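PDB 4MNK: chitinase A from Cycas revoluta, which probably hydrolyses chitin, as a class V plant chitinase of glycoside hydrolase family 18, and is captured here with chitooligosaccharide bound. Local coordinates for residues D84-A87 and K88-D92; L247-N250 and N251-G254; T59-V62 and R63-N66. All blocks are in the same frame, centred on the assembly; numbering follows the deposited sequence.

Contact 1. Residues D84-A87 and K88-D92; sequences DNFA and KLNSD
N85 and K88, and F86 with L89 and N90, meet along the last turns of helix 80-90 in the TIM barrel, a local contact that runs from helix into the turn leading to helix 93-110. Three i to i+4 backbone bonds carry it, K88 N to D84 O, L89 N to N85 O and N90 N to F86 O, the last at 2.9 Å. On the outer side K88 and N85 run side by side. The lysine chain turns at its third torsion (chi3 -75°), which brings K88 NZ back to 3.3 Å from N85 OD1 in a weak hydrogen bond, while K88 CG passes 3.5 Å from D84 O. The F86-L89 pair is apolar, L89 CD2 lying 4.1 Å from F86 CD2. Beside it the polar amide of buried N90 lies against F86 O, N90 CG 3.1 Å from that oxygen; its plane is 47° from the F86 ring, with N90 ND2 4.2 Å from F86 CD2. Where the turn closes, D92 caps the next helix, OD2 accepting from A95 N. F86 stacks on Y119 at the end of strand 114-119, L89 packs on A95 and F99 of helix 93-110, and A87 and N90 rest against helix 125-149.

Contact 2. Residues L247-N250 and N251-G254; sequences LKNN and NEVG
Two hydrogen bonds, one of backbone and one of side chains, tie N249 to E252 across the tight turn in this surface loop. In the backbone, E252 N donates to N249 O at 3.2 Å. The N-H is fairly straight, yet the donor stands well above the carbonyl plane. The second bond runs from N249 ND2 to E252 OE2, 3.1 Å apart. Here the two side chains lie side by side and point the same way, with amide and carboxylate planes only 17° apart; even so the amide nitrogen meets the oxygen from above the carboxylate plane, and the N-H bends to 143°. The side chain of E252, extended from CA to CD, carries the carboxylate out alongside N249.

The four residues N249 to E252 form a type I beta turn, with N250 and N251 at its corners, in the loop that leaves strand 234-247 and leads to strand 259-260. The side-chain bond thus spans the same two residues as the turn's own backbone bond and doubles the link.

Contacts without hydrogen bonds fill in the rest. N251 takes a chi1 of 56°, setting its CG between the backbone N and the carbonyl carbon, and this brings N251 OD1 back over the turn to 3.4 Å from N249 CB. V253 CG1 sits 3.2 Å from N250 O. Buried L247 crosses V253 at a slant, L247 CD1 to V253 CG1 4.0 Å, and L247 CD2 lies 3.6 Å from E252 O. L247 also packs on T202, while V253 O accepts a hydrogen bond from W301 NE1.

Contact 3. Residues T59-V62 and R63-N66; sequences TPTV and RRLN
R64 grips T61 O twice, with its backbone and with its own side chain, near the end of helix 52-63. The guanidinium nitrogen R64 NH2 is 2.9 Å from T61 O, with a nearly straight N-H (161°), and the oxygen lies at the edge of the guanidinium, almost exactly in its plane. R64 N donates to the same oxygen at 3.2 Å. Both donors stand well off the carbonyl plane, and they reach the oxygen from opposite faces of it. An unusual chi1 of 91°, away from the staggered values, sets the direction of the arginine side chain, which runs extended from CG to NE past T61 O; the turn at its last torsion (chi4 -74°) then swings NH2 back to that oxygen. NH1 of the same group binds S21 O, so the guanidinium links this helix to a preceding part of the chain.

The backbone bonding here is mixed. R63 N donates to T59 O at 3.0 Å in the i to i+4 pattern of an alpha helix, whereas R64 N makes a weak bond to P60 O and a stronger one to T61 O, three residues back. The chain then leads on to strand 70-77, one of the parallel strands of the TIM barrel.

Packing lies outward from this. R63 runs beside T59, R63 CD 3.8 Å from T59 CG2 and R63 CG 3.2 Å from T59 O; T59 OG1 is bonded to T71 OG1. T61 CG2 approaches R64 NH2 to 3.6 Å, while T61 OG1 binds D57 O. Over one face of the R64 guanidinium, offset toward its rim, lies L65 CG.

Overall arrangement
Along the chain the order is contact 3, contact 1, contact 2, in series and all within the glycoside hydrolase family 18 range. Contacts 3 and 1 flank strand 70-77: contact 3 precedes it, and contact 1 covers the end of helix 80-90, which follows it. Their centres are about 35 Å apart, since one lies before the start of that strand and the other beyond its end. Contact 2, in the loop after strand 234-247, is about 45 Å from each of the others between centres, and no two contacts touch. The three thus sit at separate points on the periphery of the TIM barrel, each where a helix or strand gives way to a loop, held by bonds among near neighbours in sequence.

Contact 1. Residues D84-A87 and K88-D92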
ATOM      1  N   ASP A  84      10.574   5.131  13.684  1.00  9.78           N
ATOM      2  CA  ASP A  84      11.121   5.621  14.953  1.00  9.88           C
ATOM      3  C   ASP A  84      10.023   6.188  15.846  1.00  9.34           C
ATOM      4  O   ASP A  84       9.996   5.928  17.051  1.00  9.17           O
ATOM      5  CB  ASP A  84      12.176   6.710  14.717  1.00 10.34           C
ATOM      6  CG  ASP A  84      13.422   6.195  14.009  1.00 11.29           C
ATOM      7  OD1 ASP A  84      13.617   4.967  13.907  1.00 12.21           O
ATOM      8  OD2 ASP A  84      14.210   7.046  13.548  1.00 13.24           O
ATOM      9  N   ASN A  85       9.123   6.965  15.245  1.00  8.97           N
ATOM     10  CA  ASN A  85       8.019   7.573  15.973  1.00  8.79           C
ATOM     11  C   ASN A  85       7.027   6.551  16.523  1.00  8.12           C
ATOM     12  O   ASN A  85       6.604   6.670  17.670  1.00  7.46           O
ATOM     13  CB  ASN A  85       7.322   8.636  15.121  1.00  9.38           C
ATOM     14  CG  ASN A  85       8.106   9.931  15.051  1.00 10.81           C
ATOM     15  OD1 ASN A  85       9.009  10.167  15.854  1.00 12.88           O
ATOM     16  ND2 ASN A  85       7.764  10.779  14.089  1.00 12.14           N
ATOM     17  N   PHE A  86       6.668   5.549  15.721  1.00  7.64           N
ATOM     18  CA  PHE A  86       5.818   4.458  16.208  1.00  7.46           C
ATOM     19  C   PHE A  86       6.475   3.712  17.368  1.00  7.39           C
ATOM     20  O   PHE A  86       5.815   3.382  18.354  1.00  7.45           O
ATOM     21  CB  PHE A  86       5.471   3.467  15.094  1.00  7.45           C
ATOM     22  CG  PHE A  86       4.185   3.774  14.371  1.00  7.20           C
ATOM     23  CD1 PHE A  86       4.201   4.104  13.021  1.00  7.86           C
ATOM     24  CD2 PHE A  86       2.957   3.707  15.029  1.00  7.66           C
ATOM     25  CE1 PHE A  86       3.018   4.372  12.339  1.00  7.91           C
ATOM     26  CE2 PHE A  86       1.772   3.980  14.356  1.00  7.79           C
ATOM     27  CZ  PHE A  86       1.804   4.312  13.007  1.00  7.65           C
ATOM     28  N   ALA A  87       7.777   3.454  17.253  1.00  7.61           N
ATOM     29  CA  ALA A  87       8.508   2.739  18.299  1.00  7.88           C
ATOM     30  C   ALA A  87       8.519   3.525  19.612  1.00  8.02           C
ATOM     31  O   ALA A  87       8.338   2.947  20.686  1.00  7.86           O
ATOM     32  CB  ALA A  87       9.922   2.414  17.841  1.00  8.03           C
ATOM     33  N   LYS A  88       8.711   4.841  19.526  1.00  8.27           N
ATOM     34  CA  LYS A  88       8.658   5.706  20.709  1.00  8.79           C
ATOM     35  C   LYS A  88       7.250   5.741  21.297  1.00  8.45           C
ATOM     36  O   LYS A  88       7.065   5.584  22.508  1.00  8.99           O
ATOM     37  CB  LYS A  88       9.111   7.128  20.370  1.00  9.13           C
ATOM     38  CG  LYS A  88      10.613   7.281  20.195  1.00 10.42           C
ATOM     39  CD  LYS A  88      11.024   8.735  19.997  1.00 12.42           C
ATOM     40  CE  LYS A  88      10.692   9.233  18.597  1.00 13.70           C
ATOM     41  NZ  LYS A  88      11.147  10.634  18.377  1.00 14.91           N
ATOM     42  N   LEU A  89       6.267   5.942  20.423  1.00  8.13           N
ATOM     43  CA  LEU A  89       4.861   5.990  20.804  1.00  8.13           C
ATOM     44  C   LEU A  89       4.412   4.741  21.552  1.00  8.01           C
ATOM     45  O   LEU A  89       3.831   4.830  22.635  1.00  7.84           O
ATOM     46  CB  LEU A  89       3.996   6.162  19.551  1.00  8.25           C
ATOM     47  CG  LEU A  89       2.495   5.895  19.669  1.00  8.09           C
ATOM     48  CD1 LEU A  89       1.820   6.879  20.604  1.00  8.48           C
ATOM     49  CD2 LEU A  89       1.863   5.935  18.293  1.00  8.22           C
ATOM     50  N   ASN A  90       4.680   3.579  20.965  1.00  8.02           N
ATOM     51  CA  ASN A  90       4.055   2.345  21.423  1.00  8.33           C
ATOM     52  C   ASN A  90       4.549   1.867  22.788  1.00  8.67           C
ATOM     53  O   ASN A  90       3.878   1.076  23.447  1.00  8.86           O
ATOM     54  CB  ASN A  90       4.184   1.249  20.362  1.00  8.08           C
ATOM     55  CG  ASN A  90       3.441   1.587  19.077  1.00  7.86           C
ATOM     56  OD1 ASN A  90       2.556   2.444  19.063  1.00  8.31           O
ATOM     57  ND2 ASN A  90       3.800   0.909  17.991  1.00  7.81           N
ATOM     58  N   SER A  91       5.706   2.371  23.212  1.00  9.26           N
ATOM     59  CA  SER A  91       6.289   2.022  24.508  1.00 10.18           C
ATOM     60  C   SER A  91       5.754   2.884  25.659  1.00 10.51           C
ATOM     61  O   SER A  91       6.034   2.609  26.827  1.00 11.25           O
ATOM     62  CB  SER A  91       7.816   2.126  24.433  1.00 10.29           C
ATOM     63  OG  SER A  91       8.430   1.637  25.614  1.00 11.36           O
ATOM     64  N   ASP A  92       4.978   3.913  25.323  1.00 10.53           N
ATOM     65  CA  ASP A  92       4.531   4.925  26.280  1.00 10.86           C
ATOM     66  C   ASP A  92       2.999   4.910  26.355  1.00 10.54           C
ATOM     67  O   ASP A  92       2.320   5.385  25.444  1.00 10.28           O
ATOM     68  CB  ASP A  92       5.060   6.289  25.809  1.00 11.27           C
ATOM     69  CG  ASP A  92       4.750   7.439  26.767  1.00 12.57           C
ATOM     70  OD1 ASP A  92       5.529   8.417  26.746  1.00 15.10           O
ATOM     71  OD2 ASP A  92       3.744   7.402  27.505  1.00 13.48           O
TER

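Contact 2. Residues L247-N250 and N251-G254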
ATOM      1  N   LEU A 247      21.390  -0.772 -17.126  1.00 10.95           N
ATOM      2  CA  LEU A 247      21.981  -2.022 -17.598  1.00 11.35           C
ATOM      3  C   LEU A 247      23.489  -1.913 -17.746  1.00 11.91           C
ATOM      4  O   LEU A 247      24.008  -0.876 -18.167  1.00 11.74           O
ATOM      5  CB  LEU A 247      21.361  -2.442 -18.933  1.00 11.06           C
ATOM      6  CG  LEU A 247      19.868  -2.779 -18.938  1.00 10.85           C
ATOM      7  CD1 LEU A 247      19.365  -2.905 -20.363  1.00 10.60           C
ATOM      8  CD2 LEU A 247      19.578  -4.048 -18.150  1.00 10.68           C
ATOM      9  N   LYS A 248      24.186  -2.990 -17.396  1.00 12.68           N
ATOM     10  CA  LYS A 248      25.629  -3.068 -17.601  1.00 13.62           C
ATOM     11  C   LYS A 248      25.951  -3.138 -19.094  1.00 13.83           C
ATOM     12  O   LYS A 248      26.894  -2.494 -19.559  1.00 14.13           O
ATOM     13  CB  LYS A 248      26.224  -4.267 -16.856  1.00 13.96           C
ATOM     14  CG  LYS A 248      27.753  -4.273 -16.802  1.00 15.35           C
ATOM     15  CD  LYS A 248      28.297  -5.374 -15.896  1.00 17.32           C
ATOM     16  CE  LYS A 248      28.295  -4.963 -14.428  1.00 18.67           C
ATOM     17  NZ  LYS A 248      28.806  -6.050 -13.545  1.00 19.81           N
ATOM     18  N   ASN A 249      25.157  -3.917 -19.829  1.00 14.15           N
ATOM     19  CA  ASN A 249      25.307  -4.074 -21.275  1.00 14.60           C
ATOM     20  C   ASN A 249      23.963  -3.951 -21.982  1.00 14.39           C
ATOM     21  O   ASN A 249      22.991  -4.605 -21.592  1.00 14.40           O
ATOM     22  CB  ASN A 249      25.945  -5.428 -21.608  1.00 15.10           C
ATOM     23  CG  ASN A 249      27.248  -5.659 -20.869  1.00 16.26           C
ATOM     24  OD1 ASN A 249      28.177  -4.855 -20.956  1.00 17.77           O
ATOM     25  ND2 ASN A 249      27.323  -6.765 -20.137  1.00 17.45           N
ATOM     26  N   ASN A 250      23.920  -3.125 -23.026  1.00 14.46           N
ATOM     27  CA  ASN A 250      22.678  -2.846 -23.759  1.00 14.49           C
ATOM     28  C   ASN A 250      22.127  -4.014 -24.580  1.00 14.73           C
ATOM     29  O   ASN A 250      20.992  -3.960 -25.058  1.00 14.90           O
ATOM     30  CB  ASN A 250      22.841  -1.606 -24.648  1.00 14.44           C
ATOM     31  CG  ASN A 250      22.917  -0.316 -23.850  1.00 14.04           C
ATOM     32  OD1 ASN A 250      23.072  -0.332 -22.630  1.00 13.97           O
ATOM     33  ND2 ASN A 250      22.812   0.811 -24.543  1.00 14.05           N
ATOM     34  N   ASN A 251      22.927  -5.065 -24.744  1.00 14.92           N
ATOM     35  CA  ASN A 251      22.476  -6.261 -25.459  1.00 15.13           C
ATOM     36  C   ASN A 251      21.990  -7.380 -24.532  1.00 14.91           C
ATOM     37  O   ASN A 251      21.574  -8.445 -24.996  1.00 15.11           O
ATOM     38  CB  ASN A 251      23.547  -6.764 -26.437  1.00 15.44           C
ATOM     39  CG  ASN A 251      24.885  -7.043 -25.768  1.00 16.08           C
ATOM     40  OD1 ASN A 251      25.018  -6.976 -24.543  1.00 17.15           O
ATOM     41  ND2 ASN A 251      25.887  -7.363 -26.578  1.00 17.13           N
ATOM     42  N   GLU A 252      22.054  -7.132 -23.225  1.00 14.61           N
ATOM     43  CA  GLU A 252      21.492  -8.044 -22.232  1.00 14.33           C
ATOM     44  C   GLU A 252      20.328  -7.339 -21.560  1.00 14.10           C
ATOM     45  O   GLU A 252      20.518  -6.475 -20.700  1.00 14.18           O
ATOM     46  CB  GLU A 252      22.549  -8.483 -21.220  1.00 14.40           C
ATOM     47  CG  GLU A 252      23.622  -9.375 -21.821  1.00 14.61           C
ATOM     48  CD  GLU A 252      24.614  -9.860 -20.796  1.00 14.94           C
ATOM     49  OE1 GLU A 252      24.243 -10.715 -19.960  1.00 15.42           O
ATOM     50  OE2 GLU A 252      25.770  -9.394 -20.837  1.00 14.51           O
ATOM     51  N   VAL A 253      19.120  -7.716 -21.970  1.00 13.80           N
ATOM     52  CA  VAL A 253      17.928  -6.906 -21.714  1.00 13.80           C
ATOM     53  C   VAL A 253      16.773  -7.665 -21.065  1.00 13.77           C
ATOM     54  O   VAL A 253      15.691  -7.103 -20.879  1.00 13.66           O
ATOM     55  CB  VAL A 253      17.418  -6.239 -23.022  1.00 13.94           C
ATOM     56  CG1 VAL A 253      18.420  -5.216 -23.538  1.00 14.18           C
ATOM     57  CG2 VAL A 253      17.118  -7.291 -24.093  1.00 13.97           C
ATOM     58  N   GLY A 254      16.993  -8.934 -20.732  1.00 13.76           N
ATOM     59  CA  GLY A 254      15.952  -9.757 -20.126  1.00 13.92           C
ATOM     60  C   GLY A 254      15.984  -9.702 -18.613  1.00 13.79           C
ATOM     61  O   GLY A 254      16.693  -8.878 -18.027  1.00 14.04           O
TER

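Contact 3. Residues T59-V62 and R63-N66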
ATOM      1  N   THR A  59     -12.599  13.952   0.729  1.00  5.27           N
ATOM      2  CA  THR A  59     -13.725  13.020   0.698  1.00  5.70           C
ATOM      3  C   THR A  59     -14.922  13.544  -0.113  1.00  5.87           C
ATOM      4  O   THR A  59     -15.401  12.836  -1.002  1.00  6.01           O
ATOM      5  CB  THR A  59     -14.107  12.521   2.114  1.00  5.64           C
ATOM      6  OG1 THR A  59     -12.960  11.898   2.710  1.00  5.50           O
ATOM      7  CG2 THR A  59     -15.246  11.516   2.049  1.00  6.09           C
ATOM      8  N   PRO A  60     -15.389  14.786   0.154  1.00  6.11           N
ATOM      9  CA  PRO A  60     -16.446  15.325  -0.711  1.00  6.35           C
ATOM     10  C   PRO A  60     -16.061  15.335  -2.194  1.00  6.31           C
ATOM     11  O   PRO A  60     -16.905  15.061  -3.046  1.00  6.61           O
ATOM     12  CB  PRO A  60     -16.643  16.752  -0.187  1.00  6.63           C
ATOM     13  CG  PRO A  60     -16.202  16.689   1.230  1.00  7.32           C
ATOM     14  CD  PRO A  60     -15.066  15.715   1.255  1.00  6.36           C
ATOM     15  N   THR A  61     -14.795  15.620  -2.496  1.00  6.21           N
ATOM     16  CA  THR A  61     -14.339  15.653  -3.885  1.00  6.25           C
ATOM     17  C   THR A  61     -14.430  14.286  -4.559  1.00  6.00           C
ATOM     18  O   THR A  61     -15.032  14.162  -5.629  1.00  6.16           O
ATOM     19  CB  THR A  61     -12.911  16.220  -4.014  1.00  6.45           C
ATOM     20  OG1 THR A  61     -12.935  17.615  -3.702  1.00  7.32           O
ATOM     21  CG2 THR A  61     -12.366  16.047  -5.429  1.00  6.86           C
ATOM     22  N   VAL A  62     -13.847  13.260  -3.946  1.00  5.83           N
ATOM     23  CA  VAL A  62     -13.837  11.947  -4.593  1.00  6.15           C
ATOM     24  C   VAL A  62     -15.241  11.344  -4.673  1.00  6.40           C
ATOM     25  O   VAL A  62     -15.560  10.640  -5.622  1.00  6.56           O
ATOM     26  CB  VAL A  62     -12.817  10.953  -3.965  1.00  6.06           C
ATOM     27  CG1 VAL A  62     -11.401  11.518  -4.041  1.00  6.45           C
ATOM     28  CG2 VAL A  62     -13.197  10.568  -2.533  1.00  5.93           C
ATOM     29  N   ARG A  63     -16.094  11.661  -3.705  1.00  6.53           N
ATOM     30  CA  ARG A  63     -17.452  11.123  -3.705  1.00  7.08           C
ATOM     31  C   ARG A  63     -18.347  11.719  -4.799  1.00  7.44           C
ATOM     32  O   ARG A  63     -19.364  11.131  -5.146  1.00  8.10           O
ATOM     33  CB  ARG A  63     -18.103  11.245  -2.323  1.00  6.95           C
ATOM     34  CG  ARG A  63     -17.433  10.398  -1.241  1.00  7.68           C
ATOM     35  CD  ARG A  63     -18.270  10.331   0.030  1.00  9.26           C
ATOM     36  NE  ARG A  63     -19.150   9.165   0.026  1.00 10.41           N
ATOM     37  CZ  ARG A  63     -19.994   8.837   1.002  1.00 10.67           C
ATOM     38  NH1 ARG A  63     -20.103   9.593   2.086  1.00 10.37           N
ATOM     39  NH2 ARG A  63     -20.740   7.749   0.882  1.00 11.84           N
ATOM     40  N   ARG A  64     -17.960  12.861  -5.366  1.00  7.85           N
ATOM     41  CA  ARG A  64     -18.771  13.493  -6.412  1.00  8.47           C
ATOM     42  C   ARG A  64     -18.920  12.611  -7.662  1.00  8.68           C
ATOM     43  O   ARG A  64     -19.957  12.650  -8.329  1.00  9.04           O
ATOM     44  CB  ARG A  64     -18.223  14.879  -6.776  1.00  8.75           C
ATOM     45  CG  ARG A  64     -17.207  14.881  -7.899  1.00  9.00           C
ATOM     46  CD  ARG A  64     -16.404  16.164  -7.965  1.00  9.77           C
ATOM     47  NE  ARG A  64     -15.527  16.166  -9.134  1.00  9.90           N
ATOM     48  CZ  ARG A  64     -14.408  15.450  -9.252  1.00 10.16           C
ATOM     49  NH1 ARG A  64     -13.695  15.527 -10.366  1.00 10.70           N
ATOM     50  NH2 ARG A  64     -13.998  14.657  -8.265  1.00  9.68           N
ATOM     51  N   LEU A  65     -17.895  11.812  -7.962  1.00  8.76           N
ATOM     52  CA  LEU A  65     -17.904  10.941  -9.141  1.00  9.11           C
ATOM     53  C   LEU A  65     -18.498   9.572  -8.839  1.00  9.29           C
ATOM     54  O   LEU A  65     -18.997   8.891  -9.732  1.00  9.88           O
ATOM     55  CB  LEU A  65     -16.491  10.776  -9.713  1.00  9.16           C
ATOM     56  CG  LEU A  65     -15.720  12.032 -10.140  1.00  9.58           C
ATOM     57  CD1 LEU A  65     -14.346  11.647 -10.664  1.00 10.07           C
ATOM     58  CD2 LEU A  65     -16.475  12.849 -11.186  1.00 10.40           C
ATOM     59  N   ASN A  66     -18.417   9.169  -7.574  1.00  8.99           N
ATOM     60  CA  ASN A  66     -18.954   7.894  -7.114  1.00  8.91           C
ATOM     61  C   ASN A  66     -19.367   8.041  -5.655  1.00  8.67           C
ATOM     62  O   ASN A  66     -18.571   7.775  -4.754  1.00  8.79           O
ATOM     63  CB  ASN A  66     -17.919   6.772  -7.287  1.00  9.02           C
ATOM     64  CG  ASN A  66     -18.419   5.421  -6.789  1.00  9.18           C
ATOM     65  OD1 ASN A  66     -19.610   5.232  -6.534  1.00  9.42           O
ATOM     66  ND2 ASN A  66     -17.500   4.473  -6.643  1.00  9.46           N
TER